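Local coordinates for protein 4-hydroxy-tetrahydrodipicolinate synthase (Methanocaldococcus jannaschii DSM 2661, PDB 2YXG) that probably catalyses the condensation of pyruvate with aspartate semialdehyde, through a Schiff base, in the lysine branch of amino-acid biosynthesis, at residues N26-I38 / V203-M215. Residues are numbered along the deposited sequence; the frame is centred on the assembly and turned at random.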
loop_
_atom_site.group_PDB
_atom_site.type_symbol
_atom_site.label_atom_id
_atom_site.label_comp_id
_atom_site.label_asym_id
_atom_site.label_seq_id
_atom_site.Cartn_x
_atom_site.Cartn_y
_atom_site.Cartn_z
ATOM N N ASN A 26 -13.195 15.499 33.397
ATOM C CA ASN A 26 -13.485 15.011 32.007
ATOM C C ASN A 26 -14.525 13.903 32.015
ATOM O O ASN A 26 -15.470 13.903 31.239
ATOM C CB ASN A 26 -12.235 14.518 31.284
ATOM C CG ASN A 26 -11.329 15.606 30.893
ATOM O OD1 ASN A 26 -11.730 16.745 30.816
ATOM N ND2 ASN A 26 -10.062 15.261 30.633
ATOM N N ILE A 27 -14.348 12.966 32.934
ATOM C CA ILE A 27 -15.312 11.868 33.065
ATOM C C ILE A 27 -16.735 12.332 33.271
ATOM O O ILE A 27 -17.646 11.937 32.521
ATOM C CB ILE A 27 -14.898 10.889 34.143
ATOM C CG1 ILE A 27 -13.574 10.244 33.689
ATOM C CG2 ILE A 27 -15.993 9.801 34.327
ATOM C CD1 ILE A 27 -12.916 9.316 34.669
ATOM N N ASN A 28 -16.940 13.186 34.253
ATOM C CA ASN A 28 -18.303 13.721 34.499
ATOM C C ASN A 28 -18.847 14.544 33.350
ATOM O O ASN A 28 -20.047 14.465 33.056
ATOM C CB ASN A 28 -18.304 14.573 35.777
ATOM C CG ASN A 28 -18.186 13.743 36.996
ATOM O OD1 ASN A 28 -17.476 14.107 37.940
ATOM N ND2 ASN A 28 -18.882 12.595 37.004
ATOM N N PHE A 29 -17.992 15.337 32.696
ATOM C CA PHE A 29 -18.404 16.012 31.467
ATOM C C PHE A 29 -18.991 15.044 30.408
ATOM O O PHE A 29 -20.018 15.307 29.825
ATOM C CB PHE A 29 -17.260 16.819 30.859
ATOM C CG PHE A 29 -17.584 17.433 29.519
ATOM C CD1 PHE A 29 -18.536 18.459 29.405
ATOM C CD2 PHE A 29 -16.909 17.026 28.374
ATOM C CE1 PHE A 29 -18.820 19.093 28.117
ATOM C CE2 PHE A 29 -17.159 17.632 27.112
ATOM C CZ PHE A 29 -18.125 18.667 26.986
ATOM N N LEU A 30 -18.338 13.921 30.177
ATOM C CA LEU A 30 -18.803 12.989 29.152
ATOM C C LEU A 30 -20.069 12.261 29.603
ATOM O O LEU A 30 -21.008 12.049 28.816
ATOM C CB LEU A 30 -17.699 12.004 28.874
ATOM C CG LEU A 30 -16.377 12.673 28.460
ATOM C CD1 LEU A 30 -15.175 11.670 28.468
ATOM C CD2 LEU A 30 -16.491 13.406 27.073
ATOM N N ILE A 31 -20.088 11.864 30.872
ATOM C CA ILE A 31 -21.294 11.215 31.440
ATOM C C ILE A 31 -22.498 12.157 31.365
ATOM O O ILE A 31 -23.552 11.709 30.935
ATOM C CB ILE A 31 -21.080 10.642 32.879
ATOM C CG1 ILE A 31 -19.928 9.607 32.897
ATOM C CG2 ILE A 31 -22.453 10.067 33.481
ATOM C CD1 ILE A 31 -19.603 9.013 34.299
ATOM N N GLU A 32 -22.315 13.427 31.746
ATOM C CA GLU A 32 -23.384 14.462 31.699
ATOM C C GLU A 32 -23.974 14.448 30.290
ATOM O O GLU A 32 -25.174 14.612 30.081
ATOM C CB GLU A 32 -22.857 15.928 31.966
ATOM C CG GLU A 32 -22.217 16.318 33.381
ATOM C CD GLU A 32 -21.291 17.654 33.397
ATOM O OE1 GLU A 32 -21.430 18.560 32.524
ATOM O OE2 GLU A 32 -20.405 17.793 34.307
ATOM N N ASN A 33 -23.097 14.256 29.308
ATOM C CA ASN A 33 -23.497 14.422 27.934
ATOM C C ASN A 33 -23.999 13.161 27.255
ATOM O O ASN A 33 -24.182 13.137 26.024
ATOM C CB ASN A 33 -22.411 15.176 27.166
ATOM C CG ASN A 33 -22.403 16.652 27.546
ATOM O OD1 ASN A 33 -21.571 17.136 28.348
ATOM N ND2 ASN A 33 -23.385 17.363 27.036
ATOM N N GLY A 34 -24.225 12.108 28.053
ATOM C CA GLY A 34 -24.981 10.972 27.539
ATOM C C GLY A 34 -24.203 9.845 26.902
ATOM O O GLY A 34 -24.817 8.947 26.334
ATOM N N VAL A 35 -22.879 9.835 27.056
ATOM C CA VAL A 35 -22.063 8.708 26.579
ATOM C C VAL A 35 -22.508 7.345 27.198
ATOM O O VAL A 35 -23.055 7.308 28.309
ATOM C CB VAL A 35 -20.500 8.956 26.730
ATOM C CG1 VAL A 35 -20.057 10.256 25.990
ATOM C CG2 VAL A 35 -20.021 8.953 28.185
ATOM N N SER A 36 -22.309 6.230 26.485
ATOM C CA SER A 36 -22.635 4.883 27.044
ATOM C C SER A 36 -21.582 4.312 27.998
ATOM O O SER A 36 -21.863 3.440 28.834
ATOM C CB SER A 36 -22.804 3.861 25.932
ATOM O OG SER A 36 -23.875 4.207 25.122
ATOM N N GLY A 37 -20.357 4.765 27.839
ATOM C CA GLY A 37 -19.250 4.210 28.574
ATOM C C GLY A 37 -17.966 4.957 28.241
ATOM O O GLY A 37 -17.947 5.853 27.375
ATOM N N ILE A 38 -16.904 4.562 28.940
ATOM C CA ILE A 38 -15.621 5.198 28.843
ATOM C C ILE A 38 -14.536 4.142 28.605
ATOM O O ILE A 38 -14.498 3.122 29.269
ATOM C CB ILE A 38 -15.360 6.039 30.136
ATOM C CG1 ILE A 38 -16.336 7.242 30.124
ATOM C CG2 ILE A 38 -13.889 6.444 30.268
ATOM C CD1 ILE A 38 -15.993 8.403 31.051
ATOM N N VAL A 203 -12.541 9.207 19.381
ATOM C CA VAL A 203 -11.684 10.300 19.766
ATOM C C VAL A 203 -12.502 11.614 19.876
ATOM O O VAL A 203 -12.456 12.299 20.889
ATOM C CB VAL A 203 -10.576 10.402 18.722
ATOM C CG1 VAL A 203 -9.712 11.581 18.966
ATOM C CG2 VAL A 203 -9.777 9.071 18.725
ATOM N N VAL A 204 -13.250 11.955 18.818
ATOM C CA VAL A 204 -13.959 13.192 18.755
ATOM C C VAL A 204 -15.054 13.295 19.815
ATOM O O VAL A 204 -15.411 14.397 20.206
ATOM C CB VAL A 204 -14.505 13.478 17.330
ATOM C CG1 VAL A 204 -15.802 12.704 17.031
ATOM C CG2 VAL A 204 -14.763 14.997 17.174
ATOM N N ALA A 205 -15.594 12.181 20.328
ATOM C CA ALA A 205 -16.598 12.306 21.417
ATOM C C ALA A 205 -15.996 12.923 22.682
ATOM O O ALA A 205 -16.735 13.335 23.585
ATOM C CB ALA A 205 -17.326 10.970 21.725
ATOM N N ASN A 206 -14.668 13.032 22.772
ATOM C CA ASN A 206 -14.053 13.864 23.871
ATOM C C ASN A 206 -14.336 15.386 23.822
ATOM O O ASN A 206 -14.233 16.064 24.849
ATOM C CB ASN A 206 -12.545 13.663 23.957
ATOM C CG ASN A 206 -12.164 12.256 24.418
ATOM O OD1 ASN A 206 -11.671 11.429 23.627
ATOM N ND2 ASN A 206 -12.380 11.983 25.706
ATOM N N ILE A 207 -14.652 15.881 22.619
ATOM C CA ILE A 207 -14.763 17.301 22.278
ATOM C C ILE A 207 -16.261 17.650 22.176
ATOM O O ILE A 207 -16.731 18.661 22.719
ATOM C CB ILE A 207 -14.084 17.616 20.855
ATOM C CG1 ILE A 207 -12.584 17.373 20.855
ATOM C CG2 ILE A 207 -14.325 19.073 20.392
ATOM C CD1 ILE A 207 -11.945 17.956 22.127
ATOM N N VAL A 208 -16.993 16.812 21.440
ATOM C CA VAL A 208 -18.418 17.048 21.189
ATOM C C VAL A 208 -19.240 15.826 21.576
ATOM O O VAL A 208 -19.905 15.243 20.712
ATOM C CB VAL A 208 -18.685 17.452 19.716
ATOM C CG1 VAL A 208 -18.265 18.933 19.506
ATOM C CG2 VAL A 208 -17.944 16.551 18.772
ATOM N N PRO A 209 -19.187 15.432 22.880
ATOM C CA PRO A 209 -19.926 14.198 23.317
ATOM C C PRO A 209 -21.426 14.238 23.002
ATOM O O PRO A 209 -21.975 13.259 22.542
ATOM C CB PRO A 209 -19.713 14.152 24.847
ATOM C CG PRO A 209 -19.125 15.483 25.226
ATOM C CD PRO A 209 -18.493 16.096 24.001
ATOM N N LYS A 210 -22.077 15.377 23.206
ATOM C CA LYS A 210 -23.530 15.399 23.057
ATOM C C LYS A 210 -23.969 15.211 21.601
ATOM O O LYS A 210 -24.919 14.477 21.299
ATOM C CB LYS A 210 -24.126 16.670 23.678
ATOM C CG LYS A 210 -25.634 16.738 23.628
ATOM C CD LYS A 210 -26.149 17.939 24.472
ATOM C CE LYS A 210 -27.572 18.420 24.057
ATOM N NZ LYS A 210 -27.805 19.841 24.537
ATOM N N GLU A 211 -23.225 15.845 20.702
ATOM C CA GLU A 211 -23.486 15.763 19.285
ATOM C C GLU A 211 -23.232 14.363 18.720
ATOM O O GLU A 211 -24.062 13.808 17.978
ATOM C CB GLU A 211 -22.645 16.822 18.580
ATOM C CG GLU A 211 -22.975 18.276 18.997
ATOM C CD GLU A 211 -22.277 18.763 20.287
ATOM O OE1 GLU A 211 -21.718 17.971 21.107
ATOM O OE2 GLU A 211 -22.323 19.991 20.516
ATOM N N PHE A 212 -22.089 13.784 19.076
ATOM C CA PHE A 212 -21.800 12.426 18.655
ATOM C C PHE A 212 -22.812 11.390 19.167
ATOM O O PHE A 212 -23.291 10.614 18.392
ATOM C CB PHE A 212 -20.360 12.022 19.021
ATOM C CG PHE A 212 -19.635 11.359 17.878
ATOM C CD1 PHE A 212 -19.535 12.016 16.638
ATOM C CD2 PHE A 212 -19.111 10.077 18.010
ATOM C CE1 PHE A 212 -18.913 11.416 15.550
ATOM C CE2 PHE A 212 -18.474 9.459 16.907
ATOM C CZ PHE A 212 -18.382 10.143 15.689
ATOM N N VAL A 213 -23.140 11.405 20.454
ATOM C CA VAL A 213 -24.200 10.549 20.989
ATOM C C VAL A 213 -25.489 10.681 20.192
ATOM O O VAL A 213 -26.159 9.692 19.849
ATOM C CB VAL A 213 -24.487 10.866 22.486
ATOM C CG1 VAL A 213 -25.897 10.407 22.889
ATOM C CG2 VAL A 213 -23.330 10.310 23.380
ATOM N N GLU A 214 -25.857 11.903 19.878
ATOM C CA GLU A 214 -27.110 12.018 19.202
ATOM C C GLU A 214 -27.009 11.568 17.730
ATOM O O GLU A 214 -27.945 10.927 17.226
ATOM C CB GLU A 214 -27.766 13.372 19.471
ATOM C CG GLU A 214 -27.396 14.494 18.603
ATOM C CD GLU A 214 -28.398 15.713 18.800
ATOM O OE1 GLU A 214 -28.414 16.302 19.958
ATOM O OE2 GLU A 214 -29.158 16.032 17.802
ATOM N N MET A 215 -25.844 11.773 17.088
ATOM C CA MET A 215 -25.690 11.311 15.697
ATOM C C MET A 215 -25.794 9.779 15.673
ATOM O O MET A 215 -26.472 9.206 14.834
ATOM C CB MET A 215 -24.315 11.698 15.127
ATOM C CG MET A 215 -24.108 11.260 13.647
ATOM S SD MET A 215 -22.375 11.383 13.194
ATOM C CE MET A 215 -21.799 9.824 13.911
#
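In this TIM barrel the ring of outer helices closes where helix 20-32 meets the start of helix 209-221, with the Pro209 ring wedged between them. A proline suits the first turn of a helix, where its missing N-H costs no backbone bond, and its rigid ring enters a pocket made by Phe29, Leu30, Asn33 and Val35. CG of Pro209 approaches CE2 of Phe29 to 3.5 Å, the two side chains crossing at about a right angle. With CG anti to the backbone N (chi1 174°), the Phe29 ring extends toward Pro209, and its rim lies near the carbonyl O of Asn206, 4.0 Å from CE2. Cutting Phe29 back to an alanine would probably uncover one side of the Pro209 ring and leave Arg259 without its cation-pi partner. Deeper in, Leu30 CD2 packs 3.8 Å from Pro209 CG and 3.5 Å from Ala205 O. CB of Asn33 meets CB of Pro209 at 3.7 Å. Beyond the helix end, at the phi of Gly34 (92°) a CB would press on the carbonyl O of Asn33, so glycine suits the turn. Val213 CG2 lies 3.6 Å from Gly34 O; the short, branched valine fits against this turn, with Val35 CG1 4.2 Å from the same methyl. No hydrogen bond crosses the interface, largely van der Waals packing of the kind that closes the outer layer of a (beta/alpha)8 barrel.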